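Local structure of similar to hydroxylamine oxidoreductase (Kuenenia stuttgartiensis, 6H5L) at residues 75-81 / 128-132; 238-244 / 473-479; 256-262 / 274-279. The protein belongs to a multiheme reductase complex of an anammox bacterium, where it probably works as an oxidoreductase that passes electrons along its c-type hemes. All coordinates share one frame; numbering follows the deposited sequence.

Interaction 1 of 3, residues 75-81 / 128-132. With HEC (heme c), chain D.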
# COMPACT_ATOMS: atom_id res chain seq x y z
N GLU A 75 -36.97 -9.51 -30.23
CA GLU A 75 -36.35 -9.58 -28.90
C GLU A 75 -34.85 -9.30 -28.96
O GLU A 75 -34.04 -9.97 -28.32
CB GLU A 75 -36.63 -10.93 -28.24
CG GLU A 75 -38.12 -11.20 -28.03
CD GLU A 75 -38.40 -12.61 -27.57
OE1 GLU A 75 -38.46 -12.85 -26.35
OE2 GLU A 75 -38.56 -13.49 -28.45
N ARG A 76 -34.48 -8.28 -29.75
CA ARG A 76 -33.07 -7.91 -29.91
C ARG A 76 -32.68 -6.91 -28.82
O ARG A 76 -32.53 -5.71 -29.04
CB ARG A 76 -32.83 -7.34 -31.30
CG ARG A 76 -33.09 -8.33 -32.43
CD ARG A 76 -32.19 -9.55 -32.30
NE ARG A 76 -30.78 -9.19 -32.31
CZ ARG A 76 -30.04 -9.09 -33.41
NH1 ARG A 76 -30.58 -9.32 -34.60
NH2 ARG A 76 -28.76 -8.76 -33.32
N ARG A 77 -32.54 -7.44 -27.60
CA ARG A 77 -32.06 -6.63 -26.49
C ARG A 77 -30.67 -6.07 -26.77
O ARG A 77 -30.35 -4.95 -26.35
CB ARG A 77 -32.04 -7.45 -25.20
CG ARG A 77 -33.41 -7.93 -24.75
CD ARG A 77 -33.30 -8.89 -23.58
NE ARG A 77 -34.59 -9.13 -22.94
CZ ARG A 77 -35.50 -9.98 -23.40
NH1 ARG A 77 -35.27 -10.68 -24.50
NH2 ARG A 77 -36.65 -10.14 -22.75
N ASP A 78 -29.85 -6.82 -27.51
CA ASP A 78 -28.49 -6.37 -27.79
C ASP A 78 -28.48 -5.10 -28.63
O ASP A 78 -27.63 -4.23 -28.42
CB ASP A 78 -27.71 -7.48 -28.51
CG ASP A 78 -28.34 -7.86 -29.83
OD1 ASP A 78 -29.58 -7.91 -29.92
OD2 ASP A 78 -27.58 -8.10 -30.80
N LEU A 79 -29.43 -4.96 -29.56
CA LEU A 79 -29.42 -3.80 -30.44
C LEU A 79 -29.82 -2.53 -29.70
O LEU A 79 -29.42 -1.43 -30.11
CB LEU A 79 -30.35 -4.03 -31.63
CG LEU A 79 -29.83 -5.04 -32.66
CD1 LEU A 79 -30.86 -5.30 -33.75
CD2 LEU A 79 -28.52 -4.56 -33.26
N CYS A 80 -30.62 -2.65 -28.63
CA CYS A 80 -30.91 -1.49 -27.80
C CYS A 80 -29.63 -0.87 -27.27
O CYS A 80 -29.46 0.36 -27.30
CB CYS A 80 -31.82 -1.88 -26.63
SG CYS A 80 -33.19 -2.97 -27.04
N VAL A 81 -28.70 -1.70 -26.81
CA VAL A 81 -27.45 -1.19 -26.24
C VAL A 81 -26.50 -0.74 -27.34
O VAL A 81 -25.89 0.32 -27.23
CB VAL A 81 -26.81 -2.25 -25.33
CG1 VAL A 81 -25.49 -1.74 -24.76
CG2 VAL A 81 -27.76 -2.62 -24.20
N HIS A 128 -32.66 -5.08 -18.09
CA HIS A 128 -32.30 -4.48 -19.36
C HIS A 128 -33.29 -3.39 -19.74
O HIS A 128 -34.39 -3.30 -19.19
CB HIS A 128 -32.25 -5.54 -20.45
CG HIS A 128 -31.51 -5.12 -21.69
ND1 HIS A 128 -32.13 -4.44 -22.72
CD2 HIS A 128 -30.22 -5.27 -22.05
CE1 HIS A 128 -31.24 -4.19 -23.67
NE2 HIS A 128 -30.08 -4.69 -23.29
N CYS A 129 -32.88 -2.55 -20.70
CA CYS A 129 -33.79 -1.57 -21.28
C CYS A 129 -35.06 -2.23 -21.79
O CYS A 129 -36.15 -1.65 -21.73
CB CYS A 129 -33.10 -0.82 -22.42
SG CYS A 129 -31.30 -0.91 -22.42
N PHE A 130 -34.93 -3.46 -22.31
CA PHE A 130 -36.09 -4.22 -22.75
C PHE A 130 -37.08 -4.43 -21.61
O PHE A 130 -38.30 -4.34 -21.81
CB PHE A 130 -35.63 -5.56 -23.31
CG PHE A 130 -36.49 -6.08 -24.43
CD1 PHE A 130 -37.62 -6.83 -24.15
CD2 PHE A 130 -36.15 -5.84 -25.75
CE1 PHE A 130 -38.40 -7.32 -25.18
CE2 PHE A 130 -36.93 -6.33 -26.78
CZ PHE A 130 -38.06 -7.07 -26.49
N ASP A 131 -36.57 -4.70 -20.40
CA ASP A 131 -37.44 -5.03 -19.28
C ASP A 131 -38.28 -3.83 -18.85
O ASP A 131 -39.44 -4.00 -18.45
CB ASP A 131 -36.60 -5.53 -18.10
CG ASP A 131 -35.85 -6.81 -18.42
OD1 ASP A 131 -36.48 -7.76 -18.95
OD2 ASP A 131 -34.63 -6.88 -18.15
N CYS A 132 -37.73 -2.62 -18.94
CA CYS A 132 -38.43 -1.42 -18.49
C CYS A 132 -39.17 -0.68 -19.60
O CYS A 132 -40.12 0.05 -19.29
CB CYS A 132 -37.44 -0.44 -17.84
SG CYS A 132 -36.96 -0.83 -16.13
FE HEC D . -34.96 4.24 -19.55
CHA HEC D . -36.85 7.08 -19.68
CHB HEC D . -33.47 5.13 -22.54
CHC HEC D . -33.22 1.30 -19.59
CHD HEC D . -36.53 3.24 -16.62
NA HEC D . -35.11 5.82 -20.86
C1A HEC D . -36.00 6.86 -20.74
C2A HEC D . -35.87 7.72 -21.90
C3A HEC D . -34.93 7.17 -22.70
C4A HEC D . -34.44 5.97 -22.05
CMA HEC D . -34.41 7.67 -24.07
CAA HEC D . -36.72 8.99 -22.12
CBA HEC D . -35.92 10.25 -22.47
CGA HEC D . -34.88 10.54 -21.42
O1A HEC D . -35.23 10.63 -20.22
O2A HEC D . -33.69 10.71 -21.80
NB HEC D . -33.63 3.37 -20.84
C1B HEC D . -33.09 3.93 -21.98
C2B HEC D . -32.06 3.04 -22.48
C3B HEC D . -32.00 1.98 -21.67
C4B HEC D . -32.98 2.17 -20.62
CMB HEC D . -31.22 3.29 -23.75
CAB HEC D . -31.05 0.76 -21.79
CBB HEC D . -29.60 1.17 -21.47
NC HEC D . -34.89 2.59 -18.33
C1C HEC D . -34.10 1.48 -18.55
C2C HEC D . -34.25 0.59 -17.41
C3C HEC D . -35.26 1.05 -16.67
C4C HEC D . -35.62 2.36 -17.18
CMC HEC D . -33.67 -0.85 -17.37
CAC HEC D . -35.85 0.38 -15.40
CBC HEC D . -34.81 0.26 -14.27
ND HEC D . -36.49 5.00 -18.37
C1D HEC D . -36.88 4.48 -17.13
C2D HEC D . -37.71 5.45 -16.46
C3D HEC D . -37.80 6.64 -17.42
C4D HEC D . -37.02 6.27 -18.58
CMD HEC D . -38.38 5.34 -15.08
CAD HEC D . -38.58 7.95 -17.20
CBD HEC D . -40.06 7.66 -17.44
CGD HEC D . -40.83 8.95 -17.49
O1D HEC D . -40.24 10.01 -17.16
O2D HEC D . -42.03 8.90 -17.86
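His128 sits against the first turn of helix 77-87, with Arg77 CB over one face of its imidazole, 3.8 Å from the ring centroid in a CH-pi contact. At the edge of the same ring lies Cys80 CB, while Val81 CG2 comes in obliquely near NE2. A chi1 of -163°, which turns CG away from the backbone N, brings the imidazole back to the start of helix 129-133, where ND1 accepts the backbone N-H of Phe130 in the ring plane at 3.0 Å. This is the N-cap half of a capping box. Cys129 packs on Cys80 and Val81 through its sulfur, which is bonded to heme CAB at 1.8 Å. Next, Phe130 meets the extended chain of Arg77 at about a right angle: Arg77 CG is 3.6 Å from Phe130 CB, and the guanidinium makes an off-centre cation-pi contact, Arg77 CZ standing 4.4 Å from the ring centroid with the two planes 34° apart. Cys80 SG approaches the ring edge. Asp131 closes the box, its OD2 taking the N-H of His128 at 2.7 Å on the anti side and tilted out of the carboxylate plane, while OD1 has a salt bridge to Arg122. Cys132 finishes the segment with its SG on heme CAC. Cys129 and Cys132 are the two cysteines of a CxxCH heme-binding motif, and Cys80 is itself linked to another heme. Two heme attachment sites are therefore packed side by side. Because ND1 is spent as an acceptor, a proton on the His128 ring would have to sit on NE2, so a neutral imidazole is likely.

Interaction 2 of 3, residues 238-244 / 473-479. With HEC (heme c), chain I.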
# COMPACT_ATOMS: atom_id res chain seq x y z
N HIS A 238 -42.96 26.18 0.45
CA HIS A 238 -42.40 25.06 1.20
C HIS A 238 -40.88 25.10 1.13
O HIS A 238 -40.27 24.38 0.34
CB HIS A 238 -42.93 23.72 0.67
CG HIS A 238 -43.14 23.68 -0.81
ND1 HIS A 238 -42.09 23.71 -1.71
CD2 HIS A 238 -44.27 23.62 -1.55
CE1 HIS A 238 -42.58 23.66 -2.94
NE2 HIS A 238 -43.89 23.61 -2.87
N PRO A 239 -40.23 25.94 1.95
CA PRO A 239 -38.76 26.05 1.92
C PRO A 239 -38.08 24.93 2.70
O PRO A 239 -37.31 25.16 3.63
CB PRO A 239 -38.53 27.43 2.55
CG PRO A 239 -39.63 27.53 3.56
CD PRO A 239 -40.83 26.86 2.93
N ASP A 240 -38.38 23.69 2.31
CA ASP A 240 -37.88 22.55 3.06
C ASP A 240 -36.38 22.37 2.87
O ASP A 240 -35.66 22.08 3.84
CB ASP A 240 -38.62 21.28 2.64
CG ASP A 240 -40.12 21.44 2.73
OD1 ASP A 240 -40.59 22.15 3.64
OD2 ASP A 240 -40.83 20.87 1.88
N ALA A 241 -35.89 22.52 1.64
CA ALA A 241 -34.46 22.37 1.38
C ALA A 241 -33.65 23.44 2.11
O ALA A 241 -32.60 23.14 2.70
CB ALA A 241 -34.20 22.43 -0.12
N GLU A 242 -34.13 24.69 2.08
CA GLU A 242 -33.39 25.77 2.73
C GLU A 242 -33.44 25.63 4.25
O GLU A 242 -32.42 25.83 4.92
CB GLU A 242 -33.96 27.12 2.30
CG GLU A 242 -34.01 27.35 0.80
CD GLU A 242 -35.32 26.88 0.18
OE1 GLU A 242 -35.83 25.82 0.60
OE2 GLU A 242 -35.83 27.58 -0.71
N SER A 243 -34.61 25.29 4.80
CA SER A 243 -34.73 25.22 6.25
C SER A 243 -33.93 24.06 6.83
O SER A 243 -33.32 24.19 7.90
CB SER A 243 -36.21 25.11 6.65
OG SER A 243 -36.83 24.00 6.01
N TYR A 244 -33.92 22.91 6.15
CA TYR A 244 -33.10 21.80 6.63
C TYR A 244 -31.62 22.06 6.36
O TYR A 244 -30.79 21.95 7.26
CB TYR A 244 -33.53 20.49 5.99
CG TYR A 244 -32.50 19.40 6.16
CD1 TYR A 244 -32.33 18.76 7.38
CD2 TYR A 244 -31.68 19.01 5.10
CE1 TYR A 244 -31.38 17.77 7.55
CE2 TYR A 244 -30.73 18.02 5.26
CZ TYR A 244 -30.58 17.40 6.49
OH TYR A 244 -29.64 16.41 6.67
N LYS A 473 -42.06 25.83 8.25
CA LYS A 473 -40.99 24.90 7.90
C LYS A 473 -39.68 25.26 8.59
O LYS A 473 -38.91 24.36 8.94
CB LYS A 473 -40.81 24.86 6.38
CG LYS A 473 -42.00 24.25 5.65
CD LYS A 473 -42.34 22.88 6.22
CE LYS A 473 -43.45 22.21 5.44
NZ LYS A 473 -43.05 21.94 4.03
N GLY A 474 -39.41 26.55 8.78
CA GLY A 474 -38.22 26.94 9.52
C GLY A 474 -38.28 26.51 10.98
O GLY A 474 -37.27 26.08 11.55
N THR A 475 -39.46 26.62 11.60
CA THR A 475 -39.61 26.19 12.99
C THR A 475 -39.54 24.67 13.10
O THR A 475 -38.91 24.14 14.03
CB THR A 475 -40.93 26.71 13.56
OG1 THR A 475 -40.96 28.14 13.47
CG2 THR A 475 -41.08 26.29 15.02
N ALA A 476 -40.16 23.95 12.16
CA ALA A 476 -40.18 22.50 12.24
C ALA A 476 -38.83 21.88 11.92
O ALA A 476 -38.50 20.82 12.45
CB ALA A 476 -41.26 21.94 11.31
N HIS A 477 -38.04 22.52 11.06
CA HIS A 477 -36.74 22.00 10.65
C HIS A 477 -35.58 22.65 11.39
O HIS A 477 -34.42 22.47 10.98
CB HIS A 477 -36.57 22.15 9.14
CG HIS A 477 -37.44 21.22 8.34
ND1 HIS A 477 -37.91 21.54 7.09
CD2 HIS A 477 -37.90 19.98 8.62
CE1 HIS A 477 -38.64 20.54 6.63
NE2 HIS A 477 -38.65 19.58 7.54
N ALA A 478 -35.85 23.42 12.45
CA ALA A 478 -34.82 23.98 13.33
C ALA A 478 -33.89 24.93 12.58
O ALA A 478 -32.67 24.86 12.68
CB ALA A 478 -34.03 22.86 14.02
N GLN A 479 -34.49 25.85 11.82
CA GLN A 479 -33.76 26.93 11.16
C GLN A 479 -34.35 28.24 11.67
O GLN A 479 -35.45 28.63 11.27
CB GLN A 479 -33.86 26.82 9.64
CG GLN A 479 -32.57 27.18 8.92
CD GLN A 479 -32.06 28.56 9.29
OE1 GLN A 479 -32.82 29.53 9.30
NE2 GLN A 479 -30.77 28.65 9.60
FE HEC I . -39.29 17.68 7.51
CHA HEC I . -42.37 18.76 8.37
CHB HEC I . -40.04 18.08 4.17
CHC HEC I . -36.06 16.89 6.65
CHD HEC I . -38.65 16.62 10.74
NA HEC I . -40.87 18.40 6.46
C1A HEC I . -42.11 18.60 7.02
C2A HEC I . -43.08 18.63 5.95
C3A HEC I . -42.44 18.45 4.79
C4A HEC I . -41.04 18.29 5.09
CMA HEC I . -43.08 18.40 3.39
CAA HEC I . -44.59 18.84 6.12
CBA HEC I . -45.25 17.48 6.36
CGA HEC I . -45.41 17.27 7.84
O1A HEC I . -44.76 16.34 8.38
O2A HEC I . -46.17 18.05 8.48
NB HEC I . -38.26 17.47 5.73
C1B HEC I . -38.73 17.79 4.47
C2B HEC I . -37.62 17.79 3.55
C3B HEC I . -36.52 17.45 4.23
C4B HEC I . -36.90 17.25 5.62
CMB HEC I . -37.72 18.07 2.04
CAB HEC I . -35.10 17.31 3.65
CBB HEC I . -34.55 18.66 3.14
NC HEC I . -37.68 16.85 8.50
C1C HEC I . -36.41 16.69 7.97
C2C HEC I . -35.49 16.46 9.07
C3C HEC I . -36.22 16.23 10.16
C4C HEC I . -37.60 16.57 9.85
CMC HEC I . -34.02 16.02 8.88
CAC HEC I . -35.69 15.83 11.55
CBC HEC I . -34.90 17.00 12.18
ND HEC I . -40.35 17.67 9.29
C1D HEC I . -39.87 17.23 10.52
C2D HEC I . -40.87 17.50 11.53
C3D HEC I . -42.03 18.17 10.79
C4D HEC I . -41.62 18.23 9.40
CMD HEC I . -40.78 17.19 13.04
CAD HEC I . -43.36 18.66 11.39
CBD HEC I . -44.27 17.44 11.56
CGD HEC I . -45.61 17.86 12.08
O1D HEC I . -45.73 18.07 13.32
O2D HEC I . -46.57 17.96 11.27
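The imidazole of His477 takes its main partners at its edge: Ser243 OG lies in the ring plane beyond ND1, and NE2 binds the heme iron at 2.0 Å. Tyr244 N comes near it only obliquely. The ring of Tyr244 likewise slants against the heme, its CE1 3.4 Å from methyl CMC. His477 ND1 donates to Ser243 OG at 2.9 Å and 160°. That hydroxyl, held between its backbone N and carbonyl carbon (chi1 55°), donates in turn to Pro239 O at 2.7 Å. Pro239 O also receives Ser243 N, from the opposite face of its carbonyl plane. Together with the iron bond, this hydrogen-bond chain is likely to fix how the imidazole is turned over the porphyrin. Beside it, Lys473 bends at chi2 and chi4 to form a salt bridge from NZ to Asp240 OD1, although the modelled length is too short to be trusted in detail. NZ also bonds a propionate of a second heme, and Asp240 OD2 bonds His233 ND1. Asp240 CB rests 3.4 Å from heme CMB. With His284 as the other axial ligand, this is the bis-histidine c-type heme site of multiheme cytochromes, one of its two axial imidazoles oriented by a second-shell serine.

Interaction 3 of 3, residues 256-262 / 274-279. With HEC (heme c), chain J.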
# COMPACT_ATOMS: atom_id res chain seq x y z
N GLU A 256 -19.87 16.74 7.11
CA GLU A 256 -19.44 15.41 7.51
C GLU A 256 -19.96 14.32 6.58
O GLU A 256 -19.94 13.14 6.94
CB GLU A 256 -19.87 15.11 8.95
CG GLU A 256 -19.29 16.03 10.00
CD GLU A 256 -19.57 15.55 11.41
OE1 GLU A 256 -19.80 14.34 11.59
OE2 GLU A 256 -19.57 16.38 12.35
N GLU A 257 -20.44 14.70 5.38
CA GLU A 257 -21.09 13.73 4.50
C GLU A 257 -20.17 12.59 4.10
O GLU A 257 -20.65 11.48 3.82
CB GLU A 257 -21.64 14.43 3.26
CG GLU A 257 -20.75 15.55 2.74
CD GLU A 257 -21.16 16.04 1.37
OE1 GLU A 257 -21.03 15.26 0.40
OE2 GLU A 257 -21.63 17.19 1.26
N GLU A 258 -18.86 12.83 4.04
CA GLU A 258 -17.93 11.77 3.65
C GLU A 258 -18.00 10.58 4.59
O GLU A 258 -17.75 9.45 4.18
CB GLU A 258 -16.51 12.31 3.57
CG GLU A 258 -16.26 13.25 2.40
CD GLU A 258 -16.00 14.68 2.84
OE1 GLU A 258 -14.87 15.17 2.64
OE2 GLU A 258 -16.93 15.30 3.39
N HIS A 259 -18.33 10.82 5.86
CA HIS A 259 -18.39 9.75 6.86
C HIS A 259 -19.81 9.26 7.10
O HIS A 259 -20.03 8.46 8.02
CB HIS A 259 -17.74 10.22 8.16
CG HIS A 259 -16.28 10.51 8.03
ND1 HIS A 259 -15.79 11.70 7.52
CD2 HIS A 259 -15.20 9.75 8.32
CE1 HIS A 259 -14.47 11.66 7.52
NE2 HIS A 259 -14.09 10.50 8.00
N TYR A 260 -20.78 9.72 6.32
CA TYR A 260 -22.12 9.14 6.32
C TYR A 260 -22.13 7.90 5.43
O TYR A 260 -21.61 7.93 4.31
CB TYR A 260 -23.15 10.15 5.82
CG TYR A 260 -23.63 11.15 6.85
CD1 TYR A 260 -22.73 11.95 7.55
CD2 TYR A 260 -24.98 11.31 7.11
CE1 TYR A 260 -23.17 12.87 8.48
CE2 TYR A 260 -25.43 12.23 8.04
CZ TYR A 260 -24.52 13.01 8.72
OH TYR A 260 -24.96 13.92 9.65
N ASP A 261 -22.71 6.81 5.93
CA ASP A 261 -22.78 5.56 5.18
C ASP A 261 -24.18 5.46 4.57
O ASP A 261 -25.11 4.96 5.19
CB ASP A 261 -22.46 4.37 6.08
CG ASP A 261 -22.26 3.08 5.30
OD1 ASP A 261 -22.53 3.07 4.08
OD2 ASP A 261 -21.81 2.08 5.90
N PHE A 262 -24.31 5.95 3.34
CA PHE A 262 -25.58 5.90 2.63
C PHE A 262 -25.82 4.57 1.93
O PHE A 262 -26.87 4.39 1.31
CB PHE A 262 -25.66 7.04 1.60
CG PHE A 262 -25.83 8.40 2.22
CD1 PHE A 262 -27.02 8.74 2.86
CD2 PHE A 262 -24.81 9.33 2.17
CE1 PHE A 262 -27.18 9.98 3.43
CE2 PHE A 262 -24.97 10.58 2.74
CZ PHE A 262 -26.16 10.91 3.37
N ASP A 274 -23.43 6.22 12.09
CA ASP A 274 -23.56 6.27 10.64
C ASP A 274 -24.02 7.64 10.17
O ASP A 274 -23.45 8.20 9.23
CB ASP A 274 -24.51 5.18 10.16
CG ASP A 274 -23.99 3.79 10.44
OD1 ASP A 274 -22.75 3.62 10.46
OD2 ASP A 274 -24.81 2.86 10.65
N TYR A 275 -25.06 8.19 10.80
CA TYR A 275 -25.45 9.59 10.63
C TYR A 275 -25.19 10.30 11.95
O TYR A 275 -25.64 9.84 13.00
CB TYR A 275 -26.93 9.74 10.27
CG TYR A 275 -27.44 9.08 9.00
CD1 TYR A 275 -26.59 8.38 8.15
CD2 TYR A 275 -28.78 9.17 8.66
CE1 TYR A 275 -27.08 7.78 7.00
CE2 TYR A 275 -29.27 8.58 7.52
CZ TYR A 275 -28.42 7.88 6.69
OH TYR A 275 -28.92 7.29 5.55
N ARG A 276 -24.48 11.43 11.90
CA ARG A 276 -24.42 12.25 13.11
C ARG A 276 -25.69 13.07 13.28
O ARG A 276 -26.21 13.18 14.40
CB ARG A 276 -23.20 13.17 13.10
CG ARG A 276 -23.02 13.90 14.43
CD ARG A 276 -22.03 15.04 14.38
NE ARG A 276 -22.16 15.88 15.57
CZ ARG A 276 -21.49 17.02 15.77
NH1 ARG A 276 -20.63 17.46 14.87
NH2 ARG A 276 -21.69 17.71 16.89
N THR A 277 -26.20 13.64 12.20
CA THR A 277 -27.47 14.35 12.16
C THR A 277 -28.39 13.68 11.15
O THR A 277 -27.92 13.06 10.19
CB THR A 277 -27.27 15.83 11.80
OG1 THR A 277 -26.56 15.93 10.56
CG2 THR A 277 -26.49 16.54 12.89
N PRO A 278 -29.70 13.78 11.33
CA PRO A 278 -30.62 13.04 10.46
C PRO A 278 -30.78 13.70 9.10
O PRO A 278 -30.46 14.87 8.89
CB PRO A 278 -31.94 13.07 11.24
CG PRO A 278 -31.88 14.35 11.99
CD PRO A 278 -30.43 14.55 12.36
N THR A 279 -31.29 12.91 8.16
CA THR A 279 -31.64 13.36 6.82
C THR A 279 -33.15 13.48 6.70
O THR A 279 -33.91 13.09 7.59
CB THR A 279 -31.10 12.39 5.77
OG1 THR A 279 -31.76 11.12 5.91
CG2 THR A 279 -29.60 12.19 5.94
FE HEC J . -31.31 17.33 16.50
CHA HEC J . -29.27 20.05 16.77
CHB HEC J . -34.05 19.35 17.18
CHC HEC J . -33.46 14.70 15.95
CHD HEC J . -28.63 15.23 16.11
NA HEC J . -31.61 19.33 16.87
C1A HEC J . -30.60 20.27 17.01
C2A HEC J . -31.21 21.52 17.44
C3A HEC J . -32.52 21.32 17.55
C4A HEC J . -32.81 19.94 17.19
CMA HEC J . -33.56 22.37 17.99
CAA HEC J . -30.48 22.85 17.73
CBA HEC J . -29.65 22.69 19.00
CGA HEC J . -29.13 24.03 19.45
O1A HEC J . -28.39 24.06 20.47
O2A HEC J . -29.46 25.06 18.81
NB HEC J . -33.37 17.06 16.58
C1B HEC J . -34.31 18.05 16.82
C2B HEC J . -35.63 17.48 16.61
C3B HEC J . -35.47 16.19 16.28
C4B HEC J . -34.04 15.91 16.25
CMB HEC J . -36.95 18.25 16.79
CAB HEC J . -36.57 15.15 15.97
CBB HEC J . -37.34 15.52 14.68
NC HEC J . -31.09 15.34 16.12
C1C HEC J . -32.11 14.43 15.89
C2C HEC J . -31.51 13.18 15.49
C3C HEC J . -30.18 13.29 15.63
C4C HEC J . -29.88 14.68 15.96
CMC HEC J . -32.31 11.87 15.28
CAC HEC J . -29.12 12.18 15.38
CBC HEC J . -29.12 11.65 13.93
ND HEC J . -29.26 17.60 16.41
C1D HEC J . -28.33 16.56 16.33
C2D HEC J . -27.01 17.11 16.51
C3D HEC J . -27.21 18.62 16.73
C4D HEC J . -28.64 18.83 16.64
CMD HEC J . -25.67 16.35 16.51
CAD HEC J . -26.15 19.71 16.97
CBD HEC J . -26.22 20.17 18.42
CGD HEC J . -25.91 21.64 18.51
O1D HEC J . -26.55 22.42 17.76
O2D HEC J . -25.05 22.03 19.34
O HOH W 1 -27.88 5.11 4.78
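Tyr260 OH accepts the backbone N-H of Thr277 at 2.8 Å, and Thr277 OG1 lies 2.7 Å from the same hydroxyl. Thr277 OG1 has a further partner in His249 O. The phenol gets there by lying along residues 275-277: Tyr275 CA stands over one ring face, 4.0 Å from the centroid, and Thr277 O lies at the ring edge. The ring of Tyr275 runs nearly parallel to that of Tyr260, with planes at 20°, but is slid so far aside that the two barely overlap; the closest atoms are Tyr260 CD2 and Tyr275 CD1 at 3.5 Å. Phe262 meets Tyr275 obliquely, planes at 48°, and has Thr279 CG2 at its ring edge. A water ties the far end, accepting from Tyr275 OH and donating to Asp261 O at 2.8 Å. Were a leucine to stand in for Tyr260, Thr277 N would probably lose its acceptor and Tyr275 CA the aromatic face it packs on. Arg276 runs out extended from a chi1 of -173° and brings NH1 to Glu256 OE2 at 2.9 Å in the guanidinium plane. Glu222 and Asp94 of the third subunit, another copy of the protein, also make salt bridges to it. On the heme side, Pro278 CD packs 3.5 Å from heme C3C. Three carboxylates around the guanidinium probably balance its buried charge, so the chemistry joins the aromatic cluster beside the heme to a charged seam between subunits.

From the N terminus, interaction 1 comes first and stands alone: it closes a largely helical loop of 46 residues, bringing the start of helix 77-87 to helix 129-133. Only after it does interaction 2 open, joining helix 240-245 to the end of helix 455-476 across 228 intervening residues. Interaction 3 is nested inside that long loop and closes a short one of its own, 11 residues without helix or strand, between helix 248-256 and helix 280-285. Interactions 2 and 3, with centres about 19 Å apart, meet where Tyr244 OH probably hydrogen-bonds Pro278 O at 2.8 Å, and both reach the third subunit. Interaction 1 lies about 43 Å from interaction 2, centre to centre.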